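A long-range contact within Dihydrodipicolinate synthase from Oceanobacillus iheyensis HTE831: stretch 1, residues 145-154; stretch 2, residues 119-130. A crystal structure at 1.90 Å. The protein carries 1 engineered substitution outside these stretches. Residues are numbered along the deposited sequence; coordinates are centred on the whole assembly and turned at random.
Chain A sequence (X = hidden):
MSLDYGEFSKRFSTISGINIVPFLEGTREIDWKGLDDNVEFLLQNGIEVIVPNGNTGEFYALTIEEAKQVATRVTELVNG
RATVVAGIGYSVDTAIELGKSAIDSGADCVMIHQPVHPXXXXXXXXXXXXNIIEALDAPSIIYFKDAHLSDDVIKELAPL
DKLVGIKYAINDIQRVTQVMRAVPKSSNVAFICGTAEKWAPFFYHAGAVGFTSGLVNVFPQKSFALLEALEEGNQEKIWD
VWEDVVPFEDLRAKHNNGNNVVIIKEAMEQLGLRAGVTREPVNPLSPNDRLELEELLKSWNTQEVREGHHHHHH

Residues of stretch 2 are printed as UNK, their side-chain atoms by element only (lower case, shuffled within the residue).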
# COMPACT_ATOMS: atom_id res chain seq x y z
N LYS A 145 -3.74 -0.23 11.36
CA LYS A 145 -5.04 -0.39 10.72
C LYS A 145 -5.31 -1.73 10.04
O LYS A 145 -6.36 -1.90 9.42
CB LYS A 145 -5.20 0.72 9.68
CG LYS A 145 -4.30 0.54 8.47
CD LYS A 145 -4.31 1.75 7.56
CE LYS A 145 -5.71 2.08 7.05
NZ LYS A 145 -5.74 3.39 6.33
N ASP A 146 -4.38 -2.67 10.13
CA ASP A 146 -4.53 -3.98 9.49
C ASP A 146 -5.16 -4.96 10.47
O ASP A 146 -4.48 -5.47 11.36
CB ASP A 146 -3.14 -4.49 9.06
CG ASP A 146 -3.20 -5.78 8.24
OD1 ASP A 146 -4.24 -6.48 8.22
OD2 ASP A 146 -2.17 -6.11 7.61
N ALA A 147 -6.45 -5.24 10.31
CA ALA A 147 -7.14 -6.16 11.20
C ALA A 147 -6.55 -7.57 11.17
O ALA A 147 -6.77 -8.36 12.09
CB ALA A 147 -8.64 -6.20 10.85
N HIS A 148 -5.81 -7.90 10.11
CA HIS A 148 -5.21 -9.22 9.96
C HIS A 148 -3.99 -9.43 10.85
O HIS A 148 -3.51 -10.55 11.01
CB HIS A 148 -4.83 -9.47 8.50
CG HIS A 148 -6.01 -9.62 7.60
ND1 HIS A 148 -6.80 -10.75 7.60
CD2 HIS A 148 -6.56 -8.77 6.70
CE1 HIS A 148 -7.79 -10.59 6.74
NE2 HIS A 148 -7.67 -9.40 6.18
N LEU A 149 -3.49 -8.34 11.43
CA LEU A 149 -2.35 -8.42 12.33
C LEU A 149 -2.89 -8.46 13.75
O LEU A 149 -3.91 -7.85 14.07
CB LEU A 149 -1.43 -7.22 12.17
CG LEU A 149 -0.70 -7.14 10.83
CD1 LEU A 149 0.22 -5.93 10.83
CD2 LEU A 149 0.09 -8.44 10.61
N SER A 150 -2.20 -9.20 14.62
CA SER A 150 -2.61 -9.32 15.99
C SER A 150 -2.26 -8.11 16.84
O SER A 150 -1.21 -7.47 16.64
CB SER A 150 -1.97 -10.57 16.61
OG SER A 150 -2.22 -10.64 18.00
N ASP A 151 -3.13 -7.79 17.78
CA ASP A 151 -2.87 -6.68 18.68
C ASP A 151 -1.63 -6.98 19.52
O ASP A 151 -1.08 -6.09 20.15
CB ASP A 151 -4.08 -6.43 19.58
CG ASP A 151 -5.29 -5.93 18.81
OD1 ASP A 151 -5.08 -5.05 17.93
OD2 ASP A 151 -6.42 -6.39 19.06
N ASP A 152 -1.18 -8.23 19.52
CA ASP A 152 0.02 -8.58 20.28
C ASP A 152 1.26 -7.90 19.69
O ASP A 152 2.29 -7.82 20.35
CB ASP A 152 0.23 -10.09 20.30
CG ASP A 152 -0.82 -10.83 21.11
OD1 ASP A 152 -1.41 -10.25 22.05
OD2 ASP A 152 -1.03 -12.02 20.82
N VAL A 153 1.16 -7.42 18.45
CA VAL A 153 2.28 -6.71 17.83
C VAL A 153 2.49 -5.44 18.65
O VAL A 153 3.61 -5.06 18.97
CB VAL A 153 1.95 -6.30 16.37
CG1 VAL A 153 3.01 -5.32 15.84
CG2 VAL A 153 1.86 -7.53 15.49
N ILE A 154 1.37 -4.80 18.97
CA ILE A 154 1.38 -3.58 19.77
C ILE A 154 1.88 -3.89 21.18
O ILE A 154 2.75 -3.19 21.70
CB ILE A 154 -0.05 -2.97 19.87
CG1 ILE A 154 -0.49 -2.42 18.51
CG2 ILE A 154 -0.08 -1.88 20.92
CD1 ILE A 154 -1.96 -2.01 18.46
N UNK A 119 2.50 -8.39 1.70
CA UNK A 119 2.74 -9.54 2.56
C UNK A 119 3.40 -9.11 3.87
O UNK A 119 4.47 -8.50 3.88
c UNK A 119 3.30 -10.80 0.40
c UNK A 119 3.99 -11.04 -1.92
c UNK A 119 4.30 -10.83 -0.57
o UNK A 119 2.36 -11.43 -3.63
c UNK A 119 1.66 -11.21 -1.35
c UNK A 119 1.98 -11.00 -0.01
c UNK A 119 2.67 -11.23 -2.30
c UNK A 119 3.64 -10.57 1.86
N UNK A 120 2.74 -9.44 4.98
CA UNK A 120 3.23 -9.08 6.30
C UNK A 120 2.73 -10.10 7.32
O UNK A 120 1.64 -10.66 7.16
c UNK A 120 3.11 -5.72 8.31
c UNK A 120 2.75 -7.63 6.67
c UNK A 120 1.23 -7.57 6.69
c UNK A 120 3.32 -7.20 8.02
N UNK A 121 3.54 -10.37 8.34
CA UNK A 121 3.19 -11.31 9.41
C UNK A 121 3.41 -10.59 10.74
O UNK A 121 4.12 -9.58 10.79
c UNK A 121 4.07 -12.59 9.40
c UNK A 121 4.05 -13.24 8.02
o UNK A 121 5.42 -12.25 9.74
N UNK A 122 2.80 -11.09 11.81
CA UNK A 122 2.96 -10.48 13.13
C UNK A 122 4.44 -10.36 13.51
O UNK A 122 4.91 -9.29 13.88
c UNK A 122 0.74 -11.36 14.02
o UNK A 122 0.16 -10.34 13.58
c UNK A 122 2.25 -11.31 14.21
o UNK A 122 0.12 -12.40 14.32
N UNK A 123 5.16 -11.47 13.42
CA UNK A 123 6.58 -11.49 13.78
C UNK A 123 7.43 -10.56 12.91
O UNK A 123 8.36 -9.92 13.41
c UNK A 123 7.11 -12.92 13.70
N UNK A 124 7.12 -10.49 11.62
CA UNK A 124 7.88 -9.63 10.72
C UNK A 124 7.53 -8.17 10.96
O UNK A 124 8.38 -7.28 10.81
N UNK A 125 6.27 -7.92 11.32
CA UNK A 125 5.81 -6.56 11.59
C UNK A 125 6.58 -6.04 12.80
O UNK A 125 7.03 -4.89 12.81
c UNK A 125 4.31 -6.56 11.87
N UNK A 126 6.72 -6.87 13.83
CA UNK A 126 7.44 -6.45 15.02
C UNK A 126 8.86 -6.01 14.63
O UNK A 126 9.34 -4.97 15.08
c UNK A 126 7.51 -7.59 16.07
c UNK A 126 8.44 -7.20 17.21
c UNK A 126 6.10 -7.87 16.61
N UNK A 127 9.52 -6.80 13.79
CA UNK A 127 10.89 -6.48 13.35
C UNK A 127 10.93 -5.18 12.55
O UNK A 127 11.83 -4.34 12.72
c UNK A 127 12.52 -8.76 14.49
c UNK A 127 11.45 -7.63 12.51
o UNK A 127 13.71 -8.44 14.28
o UNK A 127 12.04 -8.94 15.64
c UNK A 127 11.60 -8.92 13.29
N UNK A 128 9.96 -5.01 11.66
CA UNK A 128 9.85 -3.82 10.83
C UNK A 128 9.78 -2.59 11.72
O UNK A 128 10.60 -1.66 11.61
c UNK A 128 8.32 -2.71 9.10
c UNK A 128 8.98 -2.55 7.89
c UNK A 128 7.86 -0.46 7.50
c UNK A 128 7.42 -1.71 9.50
c UNK A 128 8.57 -3.91 9.98
c UNK A 128 8.75 -1.43 7.09
c UNK A 128 7.19 -0.60 8.71
o UNK A 128 7.62 0.65 6.73
N UNK A 129 8.79 -2.58 12.60
CA UNK A 129 8.60 -1.46 13.51
C UNK A 129 9.77 -1.18 14.44
O UNK A 129 10.22 -0.05 14.59
c UNK A 129 5.79 -0.46 12.77
c UNK A 129 6.05 -1.57 13.57
c UNK A 129 3.89 -2.48 12.94
o UNK A 129 2.48 -1.27 11.44
c UNK A 129 3.65 -1.37 12.15
c UNK A 129 4.59 -0.35 12.06
c UNK A 129 7.34 -1.68 14.35
c UNK A 129 5.09 -2.58 13.65
N UNK A 130 10.27 -2.22 15.08
CA UNK A 130 11.37 -2.03 16.01
C UNK A 130 12.66 -1.50 15.38
O UNK A 130 13.35 -0.66 15.99
n UNK A 130 11.10 -6.31 20.00
c UNK A 130 11.66 -3.35 16.74
n UNK A 130 11.75 -7.76 18.34
c UNK A 130 12.54 -4.24 18.87
c UNK A 130 12.76 -3.22 17.78
c UNK A 130 11.76 -6.55 18.88
n UNK A 130 12.46 -5.58 18.32
O HOH W 1 -2.35 -12.09 12.84

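Position 119 carries one carbon, then a six-carbon ring bearing an oxygen, and stays out of reach of stretch 1: Tyr119, a bystander here. Position 120 has four carbons, forked at the first, with one arm two carbons long whose end meets Leu149 CD1, while the short arm nears Asp146. That is Ile120; its CD1 lies 3.8 Å from Leu149 CD1, and its CG2 is 3.8 Å from Asp146 OD2. Position 121 has one carbon bearing an oxygen and a methyl, and its CA-to-CB bond points away from stretch 1. This is Thr121, the N-cap: the backbone N of position 124 donates to Thr121 OG1 at 3.1 Å, a capping bond.

Position 122 holds two carbons, the second carrying two oxygens, one of them 2.8 Å from Ser150 N. Four heavy atoms of this pattern make Asp122, and the near oxygen is OD1. At position 123 a single carbon points away, hence Ala123. Position 124 has no side-chain atoms: Gly124, where an ideal CB would be crowded by Thr121 OG1 at 3.2 Å. Position 125 again has one carbon, now pointing toward stretch 1 and lying near Leu149 and Val153, so Ala125; its CB is 4.3 Å from Leu149 CD1 and 4.4 Å from Val153 CG1.

Position 126 has three carbons, forked at the first, and one arm meets Val153 CG1: Val126, whose CG2 is 4.1 Å from Val153 CG1. Position 127, three carbons ending in two oxygens, is Glu127, out of reach of stretch 1. Position 128 is one carbon, then a six-carbon ring bearing an oxygen, also distant: Tyr128. The same atoms at position 129 approach Val153, giving Tyr129; Val153 CG1 lies at the ring edge, 4.1 Å from Tyr129 CD2. Position 130 has three carbons, a nitrogen, and a carbon with two more nitrogens: Arg130, whose NH2 forms a salt bridge with Glu127 OE2 at 3.0 Å.

The contact joins a polar anchor to an apolar socket. Ser150 N donates to Asp122 OD1 almost linearly, at 172°, so a carboxylate at the start of one helix holds the backbone just before the turn that leads into the other. Water 1 reinforces the link, its O donating to Asp122 OD2 at 2.9 Å and to His148 O at 2.7 Å. Ser150 also serves its own stretch, its OG accepting from Asp152 N. Beyond this anchor, Val153 is a knob among Asp122, Ala125, Val126 and Tyr129, while Leu149 packs against Ile120 and Ala125. The small Ala125 thus faces both apolar side chains, and two successive turns of one helix supply both anchor and socket.

Stretch 2, residues 119-130: YITDAGAVEYYR
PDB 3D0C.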